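PDB 5Y7Q: fanconi-associated nuclease 1 homolog from Pseudomonas aeruginosa, which is a multidomain member of the FAN1 nuclease family, with helix-turn-helix, SAP and VRR-NUC domains, here bound to DNA. Local coordinates for residues Y42-R48 with Q81-R86; V50-I54 with L196-Y200; Q65-F69 with L192-L196. All coordinates share one frame; numbering follows the deposited sequence.

Contact 1: residues Y42-R48 with Q81-R86; sequences YYLHNFR and QALLVR. With nucleotides of chain B.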
loop_
_atom_site.group_PDB
_atom_site.type_symbol
_atom_site.label_atom_id
_atom_site.label_comp_id
_atom_site.label_asym_id
_atom_site.label_seq_id
_atom_site.Cartn_x
_atom_site.Cartn_y
_atom_site.Cartn_z
ATOM N N TYR A 42 8.314 -1.268 27.984
ATOM C CA TYR A 42 7.092 -1.085 27.194
ATOM C C TYR A 42 6.995 -2.066 26.024
ATOM O O TYR A 42 5.934 -2.663 25.788
ATOM C CB TYR A 42 7.014 0.364 26.664
ATOM C CG TYR A 42 8.050 0.701 25.611
ATOM C CD1 TYR A 42 9.325 1.130 25.966
ATOM C CD2 TYR A 42 7.773 0.540 24.262
ATOM C CE1 TYR A 42 10.285 1.401 24.998
ATOM C CE2 TYR A 42 8.714 0.810 23.292
ATOM C CZ TYR A 42 9.964 1.241 23.661
ATOM O OH TYR A 42 10.899 1.503 22.682
ATOM N N TYR A 43 8.112 -2.274 25.318
ATOM C CA TYR A 43 8.119 -3.133 24.136
ATOM C C TYR A 43 7.874 -4.595 24.506
ATOM O O TYR A 43 7.084 -5.284 23.845
ATOM C CB TYR A 43 9.452 -2.973 23.397
ATOM C CG TYR A 43 10.687 -3.319 24.239
ATOM C CD1 TYR A 43 11.217 -2.398 25.144
ATOM C CD2 TYR A 43 11.316 -4.564 24.127
ATOM C CE1 TYR A 43 12.328 -2.699 25.923
ATOM C CE2 TYR A 43 12.441 -4.863 24.881
ATOM C CZ TYR A 43 12.945 -3.933 25.786
ATOM O OH TYR A 43 14.058 -4.225 26.561
ATOM N N LEU A 44 8.540 -5.087 25.560
ATOM C CA LEU A 44 8.302 -6.455 26.016
ATOM C C LEU A 44 6.843 -6.658 26.424
ATOM O O LEU A 44 6.213 -7.641 26.017
ATOM C CB LEU A 44 9.241 -6.789 27.169
ATOM C CG LEU A 44 9.025 -8.112 27.884
ATOM C CD1 LEU A 44 9.253 -9.240 26.923
ATOM C CD2 LEU A 44 9.999 -8.183 29.020
ATOM N N HIS A 45 6.293 -5.724 27.221
ATOM C CA HIS A 45 4.864 -5.721 27.552
ATOM C C HIS A 45 3.989 -5.875 26.306
ATOM O O HIS A 45 3.048 -6.685 26.283
ATOM C CB HIS A 45 4.490 -4.429 28.275
ATOM C CG HIS A 45 5.141 -4.256 29.606
ATOM N ND1 HIS A 45 5.711 -5.301 30.301
ATOM C CD2 HIS A 45 5.294 -3.157 30.384
ATOM C CE1 HIS A 45 6.197 -4.853 31.446
ATOM N NE2 HIS A 45 5.958 -3.556 31.521
ATOM N N ASN A 46 4.278 -5.095 25.257
ATOM C CA ASN A 46 3.481 -5.224 24.042
ATOM C C ASN A 46 3.610 -6.628 23.451
ATOM O O ASN A 46 2.613 -7.234 23.023
ATOM C CB ASN A 46 3.881 -4.149 23.015
ATOM C CG ASN A 46 3.720 -2.713 23.545
ATOM O OD1 ASN A 46 2.973 -2.465 24.502
ATOM N ND2 ASN A 46 4.428 -1.763 22.915
ATOM N N PHE A 47 4.825 -7.176 23.448
ATOM C CA PHE A 47 5.042 -8.500 22.868
ATOM C C PHE A 47 4.278 -9.593 23.624
ATOM O O PHE A 47 3.654 -10.469 23.000
ATOM C CB PHE A 47 6.538 -8.802 22.852
ATOM C CG PHE A 47 6.906 -9.978 22.009
ATOM C CD1 PHE A 47 7.219 -9.817 20.673
ATOM C CD2 PHE A 47 6.932 -11.243 22.542
ATOM C CE1 PHE A 47 7.553 -10.903 19.892
ATOM C CE2 PHE A 47 7.270 -12.320 21.761
ATOM C CZ PHE A 47 7.580 -12.150 20.435
ATOM N N ARG A 48 4.336 -9.575 24.966
ATOM C CA ARG A 48 3.501 -10.474 25.766
ATOM C C ARG A 48 2.015 -10.297 25.434
ATOM O O ARG A 48 1.269 -11.286 25.331
ATOM C CB ARG A 48 3.753 -10.254 27.269
ATOM C CG ARG A 48 5.225 -10.210 27.681
ATOM C CD ARG A 48 5.482 -10.770 29.044
ATOM N NE ARG A 48 5.620 -9.770 30.107
ATOM C CZ ARG A 48 6.718 -9.608 30.852
ATOM N NH1 ARG A 48 7.779 -10.363 30.625
ATOM N NH2 ARG A 48 6.763 -8.693 31.817
ATOM N N GLN A 81 13.734 -12.430 27.872
ATOM C CA GLN A 81 12.583 -11.996 27.079
ATOM C C GLN A 81 12.865 -10.658 26.387
ATOM O O GLN A 81 12.718 -10.529 25.163
ATOM C CB GLN A 81 11.342 -11.884 27.970
ATOM C CG GLN A 81 10.736 -13.200 28.407
ATOM C CD GLN A 81 9.482 -13.004 29.242
ATOM O OE1 GLN A 81 9.417 -12.094 30.052
ATOM N NE2 GLN A 81 8.487 -13.864 29.053
ATOM N N ALA A 82 13.321 -9.665 27.166
ATOM C CA ALA A 82 13.548 -8.316 26.647
ATOM C C ALA A 82 14.582 -8.325 25.539
ATOM O O ALA A 82 14.392 -7.697 24.490
ATOM C CB ALA A 82 14.000 -7.387 27.768
ATOM N N LEU A 83 15.689 -9.039 25.758
ATOM C CA LEU A 83 16.722 -9.117 24.738
ATOM C C LEU A 83 16.162 -9.698 23.461
ATOM O O LEU A 83 16.415 -9.172 22.365
ATOM C CB LEU A 83 17.890 -9.953 25.225
ATOM C CG LEU A 83 18.968 -9.989 24.154
ATOM C CD1 LEU A 83 19.416 -8.553 23.879
ATOM C CD2 LEU A 83 20.136 -10.884 24.604
ATOM N N LEU A 84 15.363 -10.758 23.588
ATOM C CA LEU A 84 14.761 -11.351 22.405
ATOM C C LEU A 84 13.985 -10.311 21.622
ATOM O O LEU A 84 14.216 -10.103 20.420
ATOM C CB LEU A 84 13.833 -12.494 22.786
ATOM C CG LEU A 84 13.492 -13.312 21.547
ATOM C CD1 LEU A 84 14.795 -13.663 20.842
ATOM C CD2 LEU A 84 12.749 -14.572 21.935
ATOM N N VAL A 85 13.065 -9.632 22.300
ATOM C CA VAL A 85 12.188 -8.729 21.575
ATOM C C VAL A 85 13.007 -7.641 20.899
ATOM O O VAL A 85 12.752 -7.276 19.732
ATOM C CB VAL A 85 11.125 -8.177 22.529
ATOM C CG1 VAL A 85 10.324 -7.129 21.858
ATOM C CG2 VAL A 85 10.220 -9.324 22.961
ATOM N N ARG A 86 14.061 -7.169 21.579
ATOM C CA ARG A 86 14.961 -6.216 20.940
ATOM C C ARG A 86 15.533 -6.769 19.636
ATOM O O ARG A 86 15.538 -6.073 18.620
ATOM C CB ARG A 86 16.078 -5.824 21.888
ATOM C CG ARG A 86 15.607 -5.041 23.051
ATOM C CD ARG A 86 14.922 -3.785 22.644
ATOM N NE ARG A 86 14.954 -2.873 23.773
ATOM C CZ ARG A 86 14.630 -1.582 23.732
ATOM N NH1 ARG A 86 14.239 -1.038 22.595
ATOM N NH2 ARG A 86 14.727 -0.839 24.838
ATOM P P DG B 10 13.764 3.056 23.949
ATOM O OP1 DG B 10 14.536 3.289 25.188
ATOM O OP2 DG B 10 13.379 1.711 23.491
ATOM O "O5'" DG B 10 12.482 3.979 24.104
ATOM C "C5'" DG B 10 12.663 5.351 24.418
ATOM C "C4'" DG B 10 11.456 6.136 24.013
ATOM O "O4'" DG B 10 11.392 6.173 22.575
ATOM C "C3'" DG B 10 10.142 5.530 24.496
ATOM O "O3'" DG B 10 9.460 6.442 25.322
ATOM C "C2'" DG B 10 9.349 5.236 23.224
ATOM C "C1'" DG B 10 10.059 6.056 22.164
ATOM N N9 DG B 10 10.030 5.401 20.876
ATOM C C8 DG B 10 10.248 4.067 20.621
ATOM N N7 DG B 10 10.148 3.755 19.362
ATOM C C5 DG B 10 9.830 4.961 18.744
ATOM C C6 DG B 10 9.593 5.256 17.378
ATOM O O6 DG B 10 9.613 4.476 16.405
ATOM N N1 DG B 10 9.296 6.614 17.192
ATOM C C2 DG B 10 9.234 7.559 18.205
ATOM N N2 DG B 10 8.942 8.814 17.846
ATOM N N3 DG B 10 9.460 7.294 19.477
ATOM C C4 DG B 10 9.747 5.980 19.674
#
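Tyr43 and Arg86 meet in a cation-pi contact: the guanidinium carbon CZ of Arg86 sits 3.7 Å from the centroid of the Tyr43 ring, over its face, with the two planes 36° apart. A bend at chi2 (-59°) folds the arginine back across the tyrosine, so its methylene CD lies over the same ring as a CH-pi partner. Beyond the aromatic contact, Glu104 accepts a hydrogen bond from Tyr43 OH and forms a salt bridge with Arg86 NH2.

The bonds to DNA converge on one phosphate oxygen, OP2 of DG10 in chain B. Tyr42 OH donates to this OP2 at 2.6 Å. Arg86 reaches the same OP2 with NH1 at 3.0 Å and with NH2 at 3.2 Å, the oxygen lying at the edge of the guanidinium and near its plane. Arginine suits the place because its flat face can stack while its N-H edge points to an anion.

The apolar part is built on Val85, whose two methyls separate two aromatic rings. CG2 rests over the face of Phe47, 3.9 Å from the ring centroid, whereas CG1 touches the edge of Tyr43 at CD2 (3.6 Å). Leu44 lays CD1 against Gln81 CB, 3.5 Å away, where the helices cross at 87°. Phe73 of helix 64-75 and Trp208 also meet the Phe47 ring.

The chemistry implies a DNA-backbone site put together from two helices: three hydrogen bonds grip a single oxygen, and Tyr43 and Glu104 probably keep the guanidinium in orientation, while the carboxylate probably balances part of its charge.

Contact 2: residues V50-I54 with L196-Y200; sequences VLAWI and LRLMY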
loop_
_atom_site.group_PDB
_atom_site.type_symbol
_atom_site.label_atom_id
_atom_site.label_comp_id
_atom_site.label_asym_id
_atom_site.label_seq_id
_atom_site.Cartn_x
_atom_site.Cartn_y
_atom_site.Cartn_z
ATOM N N VAL A 50 0.714 -9.494 22.557
ATOM C CA VAL A 50 0.436 -10.185 21.293
ATOM C C VAL A 50 0.416 -11.699 21.479
ATOM O O VAL A 50 -0.431 -12.391 20.893
ATOM C CB VAL A 50 1.443 -9.782 20.204
ATOM C CG1 VAL A 50 1.709 -10.969 19.264
ATOM C CG2 VAL A 50 0.902 -8.613 19.410
ATOM N N LEU A 51 1.358 -12.245 22.269
ATOM C CA LEU A 51 1.367 -13.693 22.487
ATOM C C LEU A 51 0.065 -14.154 23.125
ATOM O O LEU A 51 -0.549 -15.129 22.672
ATOM C CB LEU A 51 2.562 -14.107 23.340
ATOM C CG LEU A 51 3.931 -13.861 22.709
ATOM C CD1 LEU A 51 4.980 -14.441 23.600
ATOM C CD2 LEU A 51 4.057 -14.411 21.283
ATOM N N ALA A 52 -0.386 -13.451 24.169
ATOM C CA ALA A 52 -1.648 -13.804 24.811
ATOM C C ALA A 52 -2.800 -13.751 23.820
ATOM O O ALA A 52 -3.578 -14.711 23.695
ATOM C CB ALA A 52 -1.920 -12.863 25.982
ATOM N N TRP A 53 -2.928 -12.612 23.120
ATOM C CA TRP A 53 -3.970 -12.423 22.118
ATOM C C TRP A 53 -4.026 -13.595 21.140
ATOM O O TRP A 53 -5.105 -14.134 20.860
ATOM C CB TRP A 53 -3.689 -11.107 21.402
ATOM C CG TRP A 53 -4.658 -10.632 20.406
ATOM C CD1 TRP A 53 -4.713 -10.967 19.088
ATOM C CD2 TRP A 53 -5.678 -9.654 20.617
ATOM N NE1 TRP A 53 -5.722 -10.270 18.461
ATOM C CE2 TRP A 53 -6.335 -9.461 19.380
ATOM C CE3 TRP A 53 -6.116 -8.935 21.738
ATOM C CZ2 TRP A 53 -7.396 -8.575 19.231
ATOM C CZ3 TRP A 53 -7.168 -8.061 21.590
ATOM C CH2 TRP A 53 -7.797 -7.883 20.344
ATOM N N ILE A 54 -2.863 -14.021 20.629
ATOM C CA ILE A 54 -2.815 -15.153 19.700
ATOM C C ILE A 54 -3.192 -16.445 20.399
ATOM O O ILE A 54 -3.784 -17.344 19.789
ATOM C CB ILE A 54 -1.425 -15.254 19.051
ATOM C CG1 ILE A 54 -1.244 -14.124 18.036
ATOM C CG2 ILE A 54 -1.221 -16.608 18.389
ATOM C CD1 ILE A 54 0.192 -13.915 17.663
ATOM N N LEU A 196 3.758 -15.131 13.607
ATOM C CA LEU A 196 2.902 -14.593 14.665
ATOM C C LEU A 196 2.429 -13.180 14.331
ATOM O O LEU A 196 1.242 -12.867 14.476
ATOM C CB LEU A 196 3.622 -14.605 16.009
ATOM C CG LEU A 196 4.070 -15.922 16.666
ATOM C CD1 LEU A 196 4.936 -15.576 17.871
ATOM C CD2 LEU A 196 2.912 -16.844 17.090
ATOM N N ARG A 197 3.346 -12.325 13.873
ATOM C CA ARG A 197 3.009 -10.980 13.408
ATOM C C ARG A 197 1.883 -11.001 12.372
ATOM O O ARG A 197 0.899 -10.258 12.483
ATOM C CB ARG A 197 4.260 -10.334 12.810
ATOM C CG ARG A 197 4.216 -8.840 12.750
ATOM C CD ARG A 197 5.621 -8.281 12.674
ATOM N NE ARG A 197 6.376 -8.896 11.592
ATOM C CZ ARG A 197 6.250 -8.569 10.317
ATOM N NH1 ARG A 197 5.399 -7.624 9.968
ATOM N NH2 ARG A 197 6.966 -9.183 9.396
ATOM N N LEU A 198 2.018 -11.849 11.352
ATOM C CA LEU A 198 1.016 -11.885 10.308
ATOM C C LEU A 198 -0.294 -12.448 10.846
ATOM O O LEU A 198 -1.374 -12.000 10.454
ATOM C CB LEU A 198 1.541 -12.676 9.111
ATOM C CG LEU A 198 0.459 -13.403 8.322
ATOM C CD1 LEU A 198 -0.177 -12.474 7.294
ATOM C CD2 LEU A 198 0.940 -14.697 7.677
ATOM N N MET A 199 -0.238 -13.390 11.783
ATOM C CA MET A 199 -1.499 -13.845 12.375
ATOM C C MET A 199 -2.209 -12.719 13.137
ATOM O O MET A 199 -3.438 -12.583 13.058
ATOM C CB MET A 199 -1.267 -15.051 13.281
ATOM C CG MET A 199 -1.570 -16.367 12.618
ATOM S SD MET A 199 -1.190 -17.738 13.714
ATOM C CE MET A 199 0.570 -17.468 13.848
ATOM N N TYR A 200 -1.462 -11.900 13.879
ATOM C CA TYR A 200 -2.116 -10.837 14.636
ATOM C C TYR A 200 -2.631 -9.726 13.719
ATOM O O TYR A 200 -3.751 -9.244 13.907
ATOM C CB TYR A 200 -1.162 -10.276 15.684
ATOM C CG TYR A 200 -1.697 -9.105 16.507
ATOM C CD1 TYR A 200 -2.447 -9.326 17.647
ATOM C CD2 TYR A 200 -1.411 -7.775 16.163
ATOM C CE1 TYR A 200 -2.925 -8.281 18.416
ATOM C CE2 TYR A 200 -1.884 -6.723 16.938
ATOM C CZ TYR A 200 -2.646 -6.988 18.069
ATOM O OH TYR A 200 -3.134 -5.968 18.861
#
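In the mainly helical region that includes the FAN1 helix-turn-helix domain, Tyr200 of helix 190-201 meets Val50 with a face and Trp53 with an edge, both on helix 42-57. The face receives the methyl CG2 of Val50, which stands 3.8 Å from the ring centroid and almost on the normal, a well-centred CH-pi contact. With Trp53 the tyrosine forms an edge-to-face pair, its edge toward the indole face; the centroids of the indole five-membered ring and the tyrosine ring are 4.5 Å apart and the planes make 67°, though the exact closeness of the two rings is doubtful. With CG anti to the backbone N (chi1 177°), the tyrosine ring is carried toward helix 42-57. Pro434 and Phe435 touch it as well, and Trp53 has a further cation-pi partner in Arg57 of its own helix.

One turn before Tyr200, aliphatic side chains take over. The longer CG1-CD1 arm of the beta-branched Ile54 carries its terminal methyl across to Leu196, where CD1 lies against the backbone O and, at 3.9 Å, the CB of that leucine. Leu196 also sends its own CD1 to Leu51 CD2, at 3.7 Å; its forked end lets it serve two partners.

The axes are 10.3 Å apart and inclined at 64°. Val50, Trp53 and Ile54, within about one helical turn of each other, face Leu196 and Tyr200, four residues apart, a spacing typical of amphipathic helices that cross.

Contact 3: residues Q65-F69 with L192-L196; sequences QERAF and LCDRL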
loop_
_atom_site.group_PDB
_atom_site.type_symbol
_atom_site.label_atom_id
_atom_site.label_comp_id
_atom_site.label_asym_id
_atom_site.label_seq_id
_atom_site.Cartn_x
_atom_site.Cartn_y
_atom_site.Cartn_z
ATOM N N GLN A 65 5.235 -26.673 17.334
ATOM C CA GLN A 65 6.369 -25.751 17.465
ATOM C C GLN A 65 5.927 -24.403 18.036
ATOM O O GLN A 65 6.620 -23.812 18.878
ATOM C CB GLN A 65 7.062 -25.558 16.101
ATOM C CG GLN A 65 8.420 -26.298 15.901
ATOM C CD GLN A 65 8.301 -27.824 15.611
ATOM O OE1 GLN A 65 7.236 -28.326 15.227
ATOM N NE2 GLN A 65 9.407 -28.550 15.793
ATOM N N GLU A 66 4.757 -23.919 17.610
ATOM C CA GLU A 66 4.287 -22.598 18.019
ATOM C C GLU A 66 3.921 -22.566 19.496
ATOM O O GLU A 66 4.284 -21.625 20.215
ATOM C CB GLU A 66 3.083 -22.189 17.170
ATOM C CG GLU A 66 3.443 -21.502 15.881
ATOM C CD GLU A 66 2.800 -22.128 14.664
ATOM O OE1 GLU A 66 3.401 -21.980 13.575
ATOM O OE2 GLU A 66 1.713 -22.765 14.795
ATOM N N ARG A 67 3.160 -23.566 19.958
ATOM C CA ARG A 67 2.768 -23.583 21.366
ATOM C C ARG A 67 3.987 -23.752 22.257
ATOM O O ARG A 67 4.106 -23.063 23.278
ATOM C CB ARG A 67 1.720 -24.668 21.627
ATOM C CG ARG A 67 0.447 -24.433 20.837
ATOM C CD ARG A 67 -0.695 -25.299 21.274
ATOM N NE ARG A 67 -0.318 -26.704 21.245
ATOM C CZ ARG A 67 -0.401 -27.489 20.175
ATOM N NH1 ARG A 67 -0.024 -28.762 20.261
ATOM N NH2 ARG A 67 -0.858 -27.011 19.024
ATOM N N ALA A 68 4.930 -24.620 21.849
ATOM C CA ALA A 68 6.213 -24.728 22.541
ATOM C C ALA A 68 6.938 -23.386 22.594
ATOM O O ALA A 68 7.567 -23.050 23.601
ATOM C CB ALA A 68 7.090 -25.772 21.859
ATOM N N PHE A 69 6.865 -22.598 21.521
ATOM C CA PHE A 69 7.528 -21.298 21.554
ATOM C C PHE A 69 6.869 -20.370 22.569
ATOM O O PHE A 69 7.555 -19.700 23.356
ATOM C CB PHE A 69 7.539 -20.661 20.168
ATOM C CG PHE A 69 8.171 -19.303 20.145
ATOM C CD1 PHE A 69 7.413 -18.162 20.380
ATOM C CD2 PHE A 69 9.531 -19.163 19.903
ATOM C CE1 PHE A 69 7.995 -16.910 20.383
ATOM C CE2 PHE A 69 10.127 -17.917 19.897
ATOM C CZ PHE A 69 9.349 -16.784 20.139
ATOM N N LEU A 192 9.049 -17.997 12.695
ATOM C CA LEU A 192 7.955 -18.197 13.636
ATOM C C LEU A 192 7.425 -16.867 14.183
ATOM O O LEU A 192 6.220 -16.708 14.411
ATOM C CB LEU A 192 8.455 -19.108 14.750
ATOM C CG LEU A 192 7.659 -19.297 16.013
ATOM C CD1 LEU A 192 6.242 -19.528 15.623
ATOM C CD2 LEU A 192 8.220 -20.508 16.675
ATOM N N CYS A 193 8.309 -15.898 14.391
ATOM C CA CYS A 193 7.868 -14.562 14.784
ATOM C C CYS A 193 7.081 -13.875 13.668
ATOM O O CYS A 193 6.026 -13.277 13.916
ATOM C CB CYS A 193 9.070 -13.719 15.183
ATOM S SG CYS A 193 9.759 -14.278 16.735
ATOM N N ASP A 194 7.589 -13.920 12.434
ATOM C CA ASP A 194 6.848 -13.295 11.353
ATOM C C ASP A 194 5.497 -13.976 11.175
ATOM O O ASP A 194 4.492 -13.303 10.905
ATOM C CB ASP A 194 7.682 -13.290 10.062
ATOM C CG ASP A 194 8.873 -12.296 10.132
ATOM O OD1 ASP A 194 8.891 -11.405 11.027
ATOM O OD2 ASP A 194 9.800 -12.412 9.299
ATOM N N ARG A 195 5.433 -15.289 11.398
ATOM C CA ARG A 195 4.144 -15.959 11.330
ATOM C C ARG A 195 3.214 -15.447 12.421
ATOM O O ARG A 195 2.004 -15.299 12.190
ATOM C CB ARG A 195 4.317 -17.478 11.415
ATOM C CG ARG A 195 3.004 -18.212 11.414
ATOM C CD ARG A 195 3.168 -19.708 11.447
ATOM N NE ARG A 195 3.277 -20.272 10.105
ATOM C CZ ARG A 195 2.324 -20.979 9.499
ATOM N NH1 ARG A 195 1.159 -21.230 10.105
ATOM N NH2 ARG A 195 2.539 -21.436 8.271
ATOM N N LEU A 196 3.758 -15.131 13.607
ATOM C CA LEU A 196 2.902 -14.593 14.665
ATOM C C LEU A 196 2.429 -13.180 14.331
ATOM O O LEU A 196 1.242 -12.867 14.476
ATOM C CB LEU A 196 3.622 -14.605 16.009
ATOM C CG LEU A 196 4.070 -15.922 16.666
ATOM C CD1 LEU A 196 4.936 -15.576 17.871
ATOM C CD2 LEU A 196 2.912 -16.844 17.090
#
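Leu192 meets Phe69 and Glu66 where helices 64-75 and 190-201 cross at nearly a right angle, their local axes 11.4 Å apart. Leu192 CD2 lies 3.6 Å from Phe69 CB, and its CG stands over one face of the phenyl ring, toward the rim. With CG anti to the backbone N (chi1 178°), the Phe69 ring reaches past Leu192 toward Cys193 and Leu196, so phenylalanine and leucine lie alongside, pointing opposite ways. The other Leu192 methyl, CD1, reaches the aliphatic CG of Glu66. Leu196 CD1 adds a looser touch on Phe69 CE1, at 4.2 Å, and Trp120 meets the same phenyl ring.

A sulfur-aromatic contact joins Cys193 to this ring. SG is 5.2 Å from the Phe69 centroid and approaches obliquely, 48° off the ring normal. Cysteine is small and weakly polar, which lets it sit buried beside an aromatic group.

The charged part is less direct. Glu66 OE1 and Arg195 NE form a long salt bridge of 3.9 Å; the oxygen sits off the guanidinium plane, and the attraction is between charges, without a hydrogen bond. Stronger partners are elsewhere: Arg195 NH2 pairs with Asp240, while Glu66 OE2 pairs with Arg236 and accepts the backbone N-H of Asp63. Arg195 and Arg236 come close as like charges, which Glu66 and Asp240 probably offset.

The chemistry implies a seam of two layers: an apolar centre of Leu192, Phe69, Cys193 and Leu196, only partly buried, and a charged margin that probably ties helix 64-75 to helix 190-201 mainly by way of helix 236-253, through whose Arg236 and Asp240 the shorter ion pairs run.

Helix 42-57 serves contacts 1 and 2 in succession, its beginning facing helix 78-89 and its later turns facing helix 190-201. Contacts 2 and 3 share helix 190-201 and Leu196, which links helices 42-57 and 64-75; their centres are about 9 Å apart. Contacts 1 and 2 are buried, contact 3 only partly so. Chemistry follows place: contact 1 borders the DNA and adds phosphate-binding groups to an apolar interior, contact 2 relies on aromatic and aliphatic side chains, with its nearest atom about 10 Å from the nucleic acid, and contact 3, about 13 Å from it by nearest atom, combines a hydrophobic centre with a long Glu-Arg ion pair within the chain, with acidic and basic neighbours.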